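Local coordinates for trehalose-6-phosphate phosphatase (Candida albicans, PDB 5DXI), which is a phosphatase of the trehalose-phosphatase family, built on the HAD fold, whose domain holds magnesium and beryllium trifluoride ions beside a sugar pocket, at residues A[111-125]-A[132-144]. Numbering follows the deposited sequence.
Sequences MSWQEKVDDIFKYYT and NIERKKVALTWHY. With GLC (alpha-D-glucopyranose), chain C.
Phe121, in the helix 113-125, lies with one ring face against Trp142 on strand 140-143: Trp142 CB stands 3.5 Å from the Phe121 ring centroid, 8° off its normal, a CH-pi contact that suits a flat ring. Val117 CG1, one turn earlier in the same helix, packs near the rim of the opposite face. With CG anti to the backbone N (chi1 -178°), the Trp142 indole extends to Thr125, where NE1 gives OG1 a weak, bent hydrogen bond of 2.9 Å. Thr125 OG1 in turn donates to Phe121 O, linking the indole, though weakly, to the helix backbone. Ile133 lays CD1 against Phe121 CB at 3.6 Å, while the two methyls of Leu140 serve different neighbours, CD1 Trp113 and Gln114, CD2 Asp118. At the margin, Arg135 can offer NE and NH2 together, gripping Asp118 side-on: NH2 meets the syn lone pair of OD1 at 2.8 Å and NE reaches OD2 at 3.1 Å, though the two planes stand 64° apart. Near the helix start, the extended Gln114 chain brings NE2, with its two N-H groups, to Val138 O at 2.7 Å and Lys137 O at 3.2 Å, both in its amide plane. The helix thus backs the antiparallel sheet, while Glu134 and Lys136 on the other side bind alpha-D-glucopyranose. Around the apolar centre, Arg135 probably offsets the charge of the buried Asp118 carboxylate, and Gln114 satisfies two turn carbonyls.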
ATOM      1  N   MET A 111     -21.415  -6.094  -6.794  1.00 38.78           N
ATOM      2  CA  MET A 111     -20.658  -5.269  -7.733  1.00 39.64           C
ATOM      3  C   MET A 111     -21.522  -4.317  -8.561  1.00 41.80           C
ATOM      4  O   MET A 111     -21.033  -3.693  -9.501  1.00 40.72           O
ATOM      5  CB  MET A 111     -19.855  -6.171  -8.675  1.00 39.65           C
ATOM      6  CG  MET A 111     -18.751  -6.947  -7.980  1.00 39.87           C
ATOM      7  SD  MET A 111     -17.568  -5.803  -7.245  1.00 41.90           S
ATOM      8  CE  MET A 111     -16.896  -6.773  -5.898  1.00 39.42           C
ATOM      9  N   SER A 112     -22.793  -4.169  -8.204  1.00 40.43           N
ATOM     10  CA  SER A 112     -23.706  -3.403  -9.050  1.00 41.10           C
ATOM     11  C   SER A 112     -23.458  -1.898  -8.978  1.00 41.05           C
ATOM     12  O   SER A 112     -23.989  -1.132  -9.776  1.00 43.01           O
ATOM     13  CB  SER A 112     -25.160  -3.725  -8.690  1.00 46.28           C
ATOM     14  OG  SER A 112     -25.483  -3.307  -7.376  1.00 43.77           O
ATOM     15  N   TRP A 113     -22.641  -1.476  -8.020  1.00 40.77           N
ATOM     16  CA  TRP A 113     -22.249  -0.080  -7.918  1.00 39.67           C
ATOM     17  C   TRP A 113     -21.328   0.361  -9.063  1.00 40.69           C
ATOM     18  O   TRP A 113     -21.276   1.542  -9.390  1.00 38.74           O
ATOM     19  CB  TRP A 113     -21.565   0.176  -6.571  1.00 37.51           C
ATOM     20  CG  TRP A 113     -20.423  -0.749  -6.299  1.00 37.17           C
ATOM     21  CD1 TRP A 113     -20.480  -1.955  -5.661  1.00 37.60           C
ATOM     22  CD2 TRP A 113     -19.055  -0.559  -6.678  1.00 38.70           C
ATOM     23  NE1 TRP A 113     -19.227  -2.524  -5.606  1.00 39.33           N
ATOM     24  CE2 TRP A 113     -18.335  -1.684  -6.225  1.00 35.54           C
ATOM     25  CE3 TRP A 113     -18.365   0.459  -7.348  1.00 35.53           C
ATOM     26  CZ2 TRP A 113     -16.962  -1.820  -6.420  1.00 34.94           C
ATOM     27  CZ3 TRP A 113     -17.002   0.323  -7.535  1.00 36.53           C
ATOM     28  CH2 TRP A 113     -16.315  -0.805  -7.070  1.00 35.11           C
ATOM     29  N   GLN A 114     -20.631  -0.593  -9.676  1.00 35.81           N
ATOM     30  CA  GLN A 114     -19.578  -0.291 -10.647  1.00 41.42           C
ATOM     31  C   GLN A 114     -20.070   0.570 -11.809  1.00 45.56           C
ATOM     32  O   GLN A 114     -19.429   1.563 -12.170  1.00 44.44           O
ATOM     33  CB  GLN A 114     -18.952  -1.586 -11.191  1.00 38.30           C
ATOM     34  CG  GLN A 114     -18.020  -2.260 -10.202  1.00 35.14           C
ATOM     35  CD  GLN A 114     -17.398  -3.528 -10.737  1.00 37.17           C
ATOM     36  OE1 GLN A 114     -18.036  -4.296 -11.454  1.00 38.16           O
ATOM     37  NE2 GLN A 114     -16.137  -3.764 -10.380  1.00 38.03           N
ATOM     38  N   GLU A 115     -21.208   0.201 -12.383  1.00 44.69           N
ATOM     39  CA  GLU A 115     -21.722   0.941 -13.524  1.00 49.71           C
ATOM     40  C   GLU A 115     -22.188   2.333 -13.148  1.00 47.99           C
ATOM     41  O   GLU A 115     -22.064   3.261 -13.942  1.00 48.28           O
ATOM     42  CB  GLU A 115     -22.856   0.173 -14.197  1.00 52.49           C
ATOM     43  CG  GLU A 115     -22.382  -1.115 -14.834  1.00 53.81           C
ATOM     44  CD  GLU A 115     -21.226  -0.890 -15.805  1.00 61.72           C
ATOM     45  OE1 GLU A 115     -21.273   0.086 -16.598  1.00 64.88           O
ATOM     46  OE2 GLU A 115     -20.251  -1.677 -15.747  1.00 67.91           O
ATOM     47  N   LYS A 116     -22.695   2.489 -11.933  1.00 46.30           N
ATOM     48  CA  LYS A 116     -23.102   3.804 -11.483  1.00 44.78           C
ATOM     49  C   LYS A 116     -21.881   4.702 -11.296  1.00 47.51           C
ATOM     50  O   LYS A 116     -21.910   5.874 -11.658  1.00 43.21           O
ATOM     51  CB  LYS A 116     -23.931   3.707 -10.207  1.00 46.92           C
ATOM     52  CG  LYS A 116     -25.290   3.057 -10.455  1.00 46.64           C
ATOM     53  CD  LYS A 116     -26.107   2.871  -9.187  1.00 54.48           C
ATOM     54  CE  LYS A 116     -27.441   2.190  -9.510  1.00 51.20           C
ATOM     55  NZ  LYS A 116     -28.154   1.771  -8.274  1.00 54.34           N
ATOM     56  N   VAL A 117     -20.812   4.151 -10.729  1.00 45.85           N
ATOM     57  CA  VAL A 117     -19.567   4.899 -10.593  1.00 46.98           C
ATOM     58  C   VAL A 117     -18.996   5.219 -11.979  1.00 44.77           C
ATOM     59  O   VAL A 117     -18.558   6.341 -12.235  1.00 43.42           O
ATOM     60  CB  VAL A 117     -18.539   4.127  -9.740  1.00 45.12           C
ATOM     61  CG1 VAL A 117     -17.153   4.766  -9.837  1.00 41.60           C
ATOM     62  CG2 VAL A 117     -19.010   4.071  -8.290  1.00 35.84           C
ATOM     63  N   ASP A 118     -19.014   4.224 -12.861  1.00 40.52           N
ATOM     64  CA  ASP A 118     -18.541   4.371 -14.230  1.00 45.03           C
ATOM     65  C   ASP A 118     -19.267   5.517 -14.936  1.00 48.14           C
ATOM     66  O   ASP A 118     -18.635   6.382 -15.540  1.00 46.89           O
ATOM     67  CB  ASP A 118     -18.747   3.066 -15.003  1.00 46.01           C
ATOM     68  CG  ASP A 118     -17.901   2.979 -16.267  1.00 46.61           C
ATOM     69  OD1 ASP A 118     -17.011   3.826 -16.479  1.00 44.50           O
ATOM     70  OD2 ASP A 118     -18.126   2.042 -17.048  1.00 49.68           O
ATOM     71  N   ASP A 119     -20.596   5.511 -14.852  1.00 46.47           N
ATOM     72  CA  ASP A 119     -21.428   6.569 -15.424  1.00 48.90           C
ATOM     73  C   ASP A 119     -21.039   7.941 -14.893  1.00 47.40           C
ATOM     74  O   ASP A 119     -20.962   8.912 -15.642  1.00 49.23           O
ATOM     75  CB  ASP A 119     -22.907   6.300 -15.133  1.00 52.12           C
ATOM     76  CG  ASP A 119     -23.471   5.180 -15.988  1.00 51.90           C
ATOM     77  OD1 ASP A 119     -22.759   4.714 -16.903  1.00 51.99           O
ATOM     78  OD2 ASP A 119     -24.616   4.756 -15.736  1.00 56.19           O
ATOM     79  N   ILE A 120     -20.790   8.018 -13.596  1.00 44.28           N
ATOM     80  CA  ILE A 120     -20.431   9.289 -12.996  1.00 48.43           C
ATOM     81  C   ILE A 120     -19.043   9.729 -13.492  1.00 47.18           C
ATOM     82  O   ILE A 120     -18.840  10.901 -13.818  1.00 49.36           O
ATOM     83  CB  ILE A 120     -20.478   9.203 -11.457  1.00 47.25           C
ATOM     84  CG1 ILE A 120     -21.930   9.012 -11.009  1.00 50.28           C
ATOM     85  CG2 ILE A 120     -19.866  10.448 -10.818  1.00 47.06           C
ATOM     86  CD1 ILE A 120     -22.106   8.675  -9.533  1.00 53.55           C
ATOM     87  N   PHE A 121     -18.112   8.778 -13.580  1.00 45.34           N
ATOM     88  CA  PHE A 121     -16.762   9.047 -14.069  1.00 45.25           C
ATOM     89  C   PHE A 121     -16.789   9.498 -15.532  1.00 48.99           C
ATOM     90  O   PHE A 121     -16.000  10.351 -15.939  1.00 48.82           O
ATOM     91  CB  PHE A 121     -15.858   7.816 -13.916  1.00 44.53           C
ATOM     92  CG  PHE A 121     -15.270   7.646 -12.526  1.00 44.47           C
ATOM     93  CD1 PHE A 121     -15.298   8.689 -11.612  1.00 39.22           C
ATOM     94  CD2 PHE A 121     -14.689   6.435 -12.142  1.00 41.50           C
ATOM     95  CE1 PHE A 121     -14.762   8.532 -10.332  1.00 42.59           C
ATOM     96  CE2 PHE A 121     -14.142   6.273 -10.864  1.00 36.04           C
ATOM     97  CZ  PHE A 121     -14.183   7.321  -9.962  1.00 38.06           C
ATOM     98  N   LYS A 122     -17.680   8.914 -16.328  1.00 46.26           N
ATOM     99  CA  LYS A 122     -17.781   9.296 -17.735  1.00 47.78           C
ATOM    100  C   LYS A 122     -18.191  10.764 -17.890  1.00 50.59           C
ATOM    101  O   LYS A 122     -17.678  11.475 -18.759  1.00 53.31           O
ATOM    102  CB  LYS A 122     -18.764   8.384 -18.473  1.00 45.18           C
ATOM    103  CG  LYS A 122     -18.178   7.039 -18.858  1.00 44.03           C
ATOM    104  CD  LYS A 122     -19.212   6.156 -19.535  1.00 46.54           C
ATOM    105  CE  LYS A 122     -18.571   4.924 -20.142  1.00 48.19           C
ATOM    106  NZ  LYS A 122     -19.592   3.896 -20.495  1.00 49.52           N
ATOM    107  N   TYR A 123     -19.101  11.215 -17.033  1.00 51.64           N
ATOM    108  CA  TYR A 123     -19.520  12.613 -17.021  1.00 53.98           C
ATOM    109  C   TYR A 123     -18.367  13.564 -16.711  1.00 55.82           C
ATOM    110  O   TYR A 123     -18.191  14.580 -17.388  1.00 58.35           O
ATOM    111  CB  TYR A 123     -20.653  12.815 -16.012  1.00 56.81           C
ATOM    112  CG  TYR A 123     -21.054  14.263 -15.795  1.00 60.80           C
ATOM    113  CD1 TYR A 123     -21.980  14.885 -16.624  1.00 61.51           C
ATOM    114  CD2 TYR A 123     -20.535  14.993 -14.727  1.00 60.67           C
ATOM    115  CE1 TYR A 123     -22.356  16.203 -16.418  1.00 63.15           C
ATOM    116  CE2 TYR A 123     -20.904  16.312 -14.511  1.00 64.16           C
ATOM    117  CZ  TYR A 123     -21.816  16.912 -15.359  1.00 67.94           C
ATOM    118  OH  TYR A 123     -22.185  18.220 -15.143  1.00 71.20           O
ATOM    119  N   TYR A 124     -17.585  13.248 -15.685  1.00 52.94           N
ATOM    120  CA  TYR A 124     -16.507  14.139 -15.292  1.00 52.89           C
ATOM    121  C   TYR A 124     -15.312  14.006 -16.222  1.00 51.81           C
ATOM    122  O   TYR A 124     -14.538  14.946 -16.367  1.00 53.61           O
ATOM    123  CB  TYR A 124     -16.106  13.895 -13.834  1.00 51.14           C
ATOM    124  CG  TYR A 124     -17.129  14.441 -12.871  1.00 53.58           C
ATOM    125  CD1 TYR A 124     -17.110  15.781 -12.499  1.00 54.27           C
ATOM    126  CD2 TYR A 124     -18.123  13.628 -12.345  1.00 53.45           C
ATOM    127  CE1 TYR A 124     -18.048  16.295 -11.633  1.00 51.69           C
ATOM    128  CE2 TYR A 124     -19.065  14.130 -11.474  1.00 51.56           C
ATOM    129  CZ  TYR A 124     -19.025  15.464 -11.122  1.00 54.43           C
ATOM    130  OH  TYR A 124     -19.964  15.965 -10.248  1.00 56.76           O
ATOM    131  N   THR A 125     -15.169  12.849 -16.862  1.00 51.36           N
ATOM    132  CA  THR A 125     -14.130  12.667 -17.869  1.00 50.57           C
ATOM    133  C   THR A 125     -14.406  13.586 -19.061  1.00 57.47           C
ATOM    134  O   THR A 125     -13.503  14.247 -19.585  1.00 55.72           O
ATOM    135  CB  THR A 125     -14.039  11.202 -18.370  1.00 49.14           C
ATOM    136  OG1 THR A 125     -13.585  10.348 -17.312  1.00 49.44           O
ATOM    137  CG2 THR A 125     -13.074  11.093 -19.531  1.00 43.36           C
ATOM    138  N   ASN A 132      -8.807  10.240 -17.697  1.00 41.69           N
ATOM    139  CA  ASN A 132      -9.318   8.967 -18.207  1.00 37.06           C
ATOM    140  C   ASN A 132      -9.733   8.011 -17.087  1.00 40.72           C
ATOM    141  O   ASN A 132      -9.384   8.203 -15.917  1.00 36.65           O
ATOM    142  CB  ASN A 132      -8.299   8.272 -19.109  1.00 37.31           C
ATOM    143  CG  ASN A 132      -7.169   7.630 -18.333  1.00 36.93           C
ATOM    144  OD1 ASN A 132      -6.353   8.315 -17.734  1.00 41.74           O
ATOM    145  ND2 ASN A 132      -7.090   6.307 -18.382  1.00 37.15           N
ATOM    146  N   ILE A 133     -10.479   6.982 -17.476  1.00 36.98           N
ATOM    147  CA  ILE A 133     -11.028   6.008 -16.549  1.00 36.81           C
ATOM    148  C   ILE A 133     -10.239   4.713 -16.631  1.00 34.94           C
ATOM    149  O   ILE A 133     -10.003   4.205 -17.716  1.00 34.62           O
ATOM    150  CB  ILE A 133     -12.507   5.708 -16.865  1.00 38.00           C
ATOM    151  CG1 ILE A 133     -13.370   6.947 -16.648  1.00 39.21           C
ATOM    152  CG2 ILE A 133     -13.024   4.544 -16.018  1.00 40.02           C
ATOM    153  CD1 ILE A 133     -14.770   6.801 -17.198  1.00 45.03           C
ATOM    154  N   GLU A 134      -9.835   4.182 -15.483  1.00 35.33           N
ATOM    155  CA  GLU A 134      -9.196   2.873 -15.437  1.00 34.41           C
ATOM    156  C   GLU A 134     -10.147   1.889 -14.758  1.00 35.43           C
ATOM    157  O   GLU A 134     -10.432   2.016 -13.566  1.00 30.86           O
ATOM    158  CB  GLU A 134      -7.864   2.937 -14.685  1.00 34.43           C
ATOM    159  CG  GLU A 134      -7.126   1.613 -14.623  1.00 32.08           C
ATOM    160  CD  GLU A 134      -5.891   1.668 -13.731  1.00 35.00           C
ATOM    161  OE1 GLU A 134      -5.648   2.711 -13.057  1.00 31.63           O
ATOM    162  OE2 GLU A 134      -5.158   0.661 -13.719  1.00 34.34           O
ATOM    163  N   ARG A 135     -10.624   0.913 -15.521  1.00 35.27           N
ATOM    164  CA  ARG A 135     -11.525  -0.109 -14.997  1.00 36.99           C
ATOM    165  C   ARG A 135     -10.735  -1.350 -14.643  1.00 34.18           C
ATOM    166  O   ARG A 135     -10.282  -2.081 -15.514  1.00 35.30           O
ATOM    167  CB  ARG A 135     -12.614  -0.448 -16.020  1.00 36.50           C
ATOM    168  CG  ARG A 135     -13.565   0.699 -16.287  1.00 38.31           C
ATOM    169  CD  ARG A 135     -14.407   0.497 -17.543  1.00 44.69           C
ATOM    170  NE  ARG A 135     -15.138   1.729 -17.825  1.00 49.34           N
ATOM    171  CZ  ARG A 135     -14.726   2.677 -18.662  1.00 45.78           C
ATOM    172  NH1 ARG A 135     -13.601   2.520 -19.351  1.00 45.30           N
ATOM    173  NH2 ARG A 135     -15.455   3.776 -18.826  1.00 41.17           N
ATOM    174  N   LYS A 136     -10.547  -1.590 -13.356  1.00 32.71           N
ATOM    175  CA  LYS A 136      -9.863  -2.810 -12.965  1.00 30.24           C
ATOM    176  C   LYS A 136     -10.939  -3.874 -12.745  1.00 34.39           C
ATOM    177  O   LYS A 136     -12.087  -3.653 -13.115  1.00 35.78           O
ATOM    178  CB  LYS A 136      -9.006  -2.562 -11.728  1.00 31.17           C
ATOM    179  CG  LYS A 136      -8.013  -1.405 -11.907  1.00 32.78           C
ATOM    180  CD  LYS A 136      -7.385  -1.062 -10.563  1.00 34.67           C
ATOM    181  CE  LYS A 136      -6.974   0.384 -10.487  1.00 34.95           C
ATOM    182  NZ  LYS A 136      -6.376   0.736  -9.173  1.00 28.42           N
ATOM    183  N   LYS A 137     -10.598  -5.001 -12.127  1.00 29.82           N
ATOM    184  CA  LYS A 137     -11.589  -6.061 -11.962  1.00 34.06           C
ATOM    185  C   LYS A 137     -12.650  -5.654 -10.948  1.00 33.74           C
ATOM    186  O   LYS A 137     -13.846  -5.834 -11.180  1.00 34.66           O
ATOM    187  CB  LYS A 137     -10.927  -7.374 -11.542  1.00 33.51           C
ATOM    188  CG  LYS A 137     -10.068  -8.029 -12.622  1.00 37.34           C
ATOM    189  CD  LYS A 137     -10.357  -9.522 -12.675  1.00 40.04           C
ATOM    190  CE  LYS A 137      -9.138 -10.333 -13.080  1.00 42.78           C
ATOM    191  NZ  LYS A 137      -8.973 -11.500 -12.151  1.00 44.88           N
ATOM    192  N   VAL A 138     -12.218  -5.083  -9.828  1.00 29.35           N
ATOM    193  CA  VAL A 138     -13.158  -4.632  -8.825  1.00 28.84           C
ATOM    194  C   VAL A 138     -13.147  -3.102  -8.726  1.00 35.29           C
ATOM    195  O   VAL A 138     -14.133  -2.444  -9.061  1.00 34.67           O
ATOM    196  CB  VAL A 138     -12.834  -5.256  -7.449  1.00 27.52           C
ATOM    197  CG1 VAL A 138     -13.779  -4.712  -6.392  1.00 27.11           C
ATOM    198  CG2 VAL A 138     -12.930  -6.776  -7.539  1.00 29.91           C
ATOM    199  N   ALA A 139     -12.014  -2.545  -8.305  1.00 31.14           N
ATOM    200  CA  ALA A 139     -11.874  -1.107  -8.137  1.00 32.05           C
ATOM    201  C   ALA A 139     -11.963  -0.359  -9.470  1.00 31.07           C
ATOM    202  O   ALA A 139     -11.599  -0.890 -10.511  1.00 29.79           O
ATOM    203  CB  ALA A 139     -10.557  -0.797  -7.455  1.00 31.63           C
ATOM    204  N   LEU A 140     -12.454   0.873  -9.417  1.00 32.95           N
ATOM    205  CA  LEU A 140     -12.422   1.774 -10.571  1.00 34.26           C
ATOM    206  C   LEU A 140     -11.632   3.018 -10.217  1.00 32.83           C
ATOM    207  O   LEU A 140     -11.691   3.496  -9.083  1.00 34.92           O
ATOM    208  CB  LEU A 140     -13.830   2.170 -11.018  1.00 35.68           C
ATOM    209  CG  LEU A 140     -14.618   1.109 -11.786  1.00 42.29           C
ATOM    210  CD1 LEU A 140     -15.422   0.245 -10.839  1.00 40.78           C
ATOM    211  CD2 LEU A 140     -15.511   1.755 -12.841  1.00 46.14           C
ATOM    212  N   THR A 141     -10.885   3.533 -11.188  1.00 34.67           N
ATOM    213  CA  THR A 141     -10.021   4.680 -10.964  1.00 36.03           C
ATOM    214  C   THR A 141     -10.284   5.769 -11.993  1.00 33.32           C
ATOM    215  O   THR A 141     -10.318   5.498 -13.188  1.00 32.16           O
ATOM    216  CB  THR A 141      -8.532   4.271 -11.038  1.00 33.47           C
ATOM    217  OG1 THR A 141      -8.277   3.219 -10.103  1.00 34.37           O
ATOM    218  CG2 THR A 141      -7.639   5.446 -10.721  1.00 33.14           C
ATOM    219  N   TRP A 142     -10.488   6.997 -11.531  1.00 35.54           N
ATOM    220  CA  TRP A 142     -10.532   8.121 -12.453  1.00 38.35           C
ATOM    221  C   TRP A 142      -9.242   8.925 -12.317  1.00 37.34           C
ATOM    222  O   TRP A 142      -8.938   9.453 -11.243  1.00 36.67           O
ATOM    223  CB  TRP A 142     -11.759   8.998 -12.208  1.00 38.76           C
ATOM    224  CG  TRP A 142     -11.864  10.150 -13.177  1.00 39.99           C
ATOM    225  CD1 TRP A 142     -11.996  10.078 -14.542  1.00 42.82           C
ATOM    226  CD2 TRP A 142     -11.847  11.545 -12.850  1.00 42.14           C
ATOM    227  NE1 TRP A 142     -12.054  11.345 -15.081  1.00 41.92           N
ATOM    228  CE2 TRP A 142     -11.972  12.261 -14.063  1.00 44.46           C
ATOM    229  CE3 TRP A 142     -11.742  12.257 -11.652  1.00 39.68           C
ATOM    230  CZ2 TRP A 142     -11.990  13.654 -14.106  1.00 45.78           C
ATOM    231  CZ3 TRP A 142     -11.766  13.643 -11.695  1.00 45.77           C
ATOM    232  CH2 TRP A 142     -11.885  14.326 -12.914  1.00 46.90           C
ATOM    233  N   HIS A 143      -8.484   8.981 -13.409  1.00 36.48           N
ATOM    234  CA  HIS A 143      -7.204   9.686 -13.457  1.00 37.33           C
ATOM    235  C   HIS A 143      -7.348  11.098 -14.026  1.00 40.19           C
ATOM    236  O   HIS A 143      -7.961  11.270 -15.073  1.00 37.47           O
ATOM    237  CB  HIS A 143      -6.200   8.934 -14.324  1.00 35.18           C
ATOM    238  CG  HIS A 143      -5.731   7.633 -13.756  1.00 38.73           C
ATOM    239  ND1 HIS A 143      -4.732   7.552 -12.807  1.00 32.55           N
ATOM    240  CD2 HIS A 143      -6.094   6.357 -14.029  1.00 35.88           C
ATOM    241  CE1 HIS A 143      -4.502   6.284 -12.523  1.00 35.39           C
ATOM    242  NE2 HIS A 143      -5.317   5.538 -13.246  1.00 32.16           N
ATOM    243  N   TYR A 144      -6.756  12.094 -13.372  1.00 41.07           N
ATOM    244  CA  TYR A 144      -6.744  13.440 -13.951  1.00 42.82           C
ATOM    245  C   TYR A 144      -5.377  14.126 -13.872  1.00 44.17           C
ATOM    246  O   TYR A 144      -5.290  15.353 -13.940  1.00 40.98           O
ATOM    247  CB  TYR A 144      -7.811  14.328 -13.292  1.00 37.98           C
ATOM    248  CG  TYR A 144      -7.695  14.522 -11.798  1.00 41.71           C
ATOM    249  CD1 TYR A 144      -7.008  15.610 -11.272  1.00 40.70           C
ATOM    250  CD2 TYR A 144      -8.295  13.635 -10.909  1.00 38.74           C
ATOM    251  CE1 TYR A 144      -6.910  15.806  -9.898  1.00 44.83           C
ATOM    252  CE2 TYR A 144      -8.205  13.825  -9.523  1.00 36.49           C
ATOM    253  CZ  TYR A 144      -7.505  14.911  -9.029  1.00 40.03           C
ATOM    254  OH  TYR A 144      -7.393  15.117  -7.671  1.00 38.66           O
TER
HETATM  255  C1  GLC C   2      -1.307   4.054 -10.096  1.00 29.01           C
HETATM  256  C2  GLC C   2      -2.360   3.273 -10.870  1.00 31.87           C
HETATM  257  C3  GLC C   2      -3.630   3.149 -10.022  1.00 29.58           C
HETATM  258  C4  GLC C   2      -3.282   2.505  -8.692  1.00 30.35           C
HETATM  259  C5  GLC C   2      -2.210   3.343  -8.002  1.00 29.08           C
HETATM  260  C6  GLC C   2      -1.760   2.654  -6.728  1.00 30.66           C
HETATM  261  O1  GLC C   2      -1.740   5.399  -9.899  1.00 31.34           O
HETATM  262  O2  GLC C   2      -2.634   3.956 -12.090  1.00 29.35           O
HETATM  263  O3  GLC C   2      -4.581   2.333 -10.690  1.00 29.18           O
HETATM  264  O4  GLC C   2      -4.449   2.428  -7.846  1.00 29.84           O
HETATM  265  O5  GLC C   2      -1.058   3.461  -8.821  1.00 30.92           O
HETATM  266  O6  GLC C   2      -1.095   1.431  -7.071  1.00 28.91           O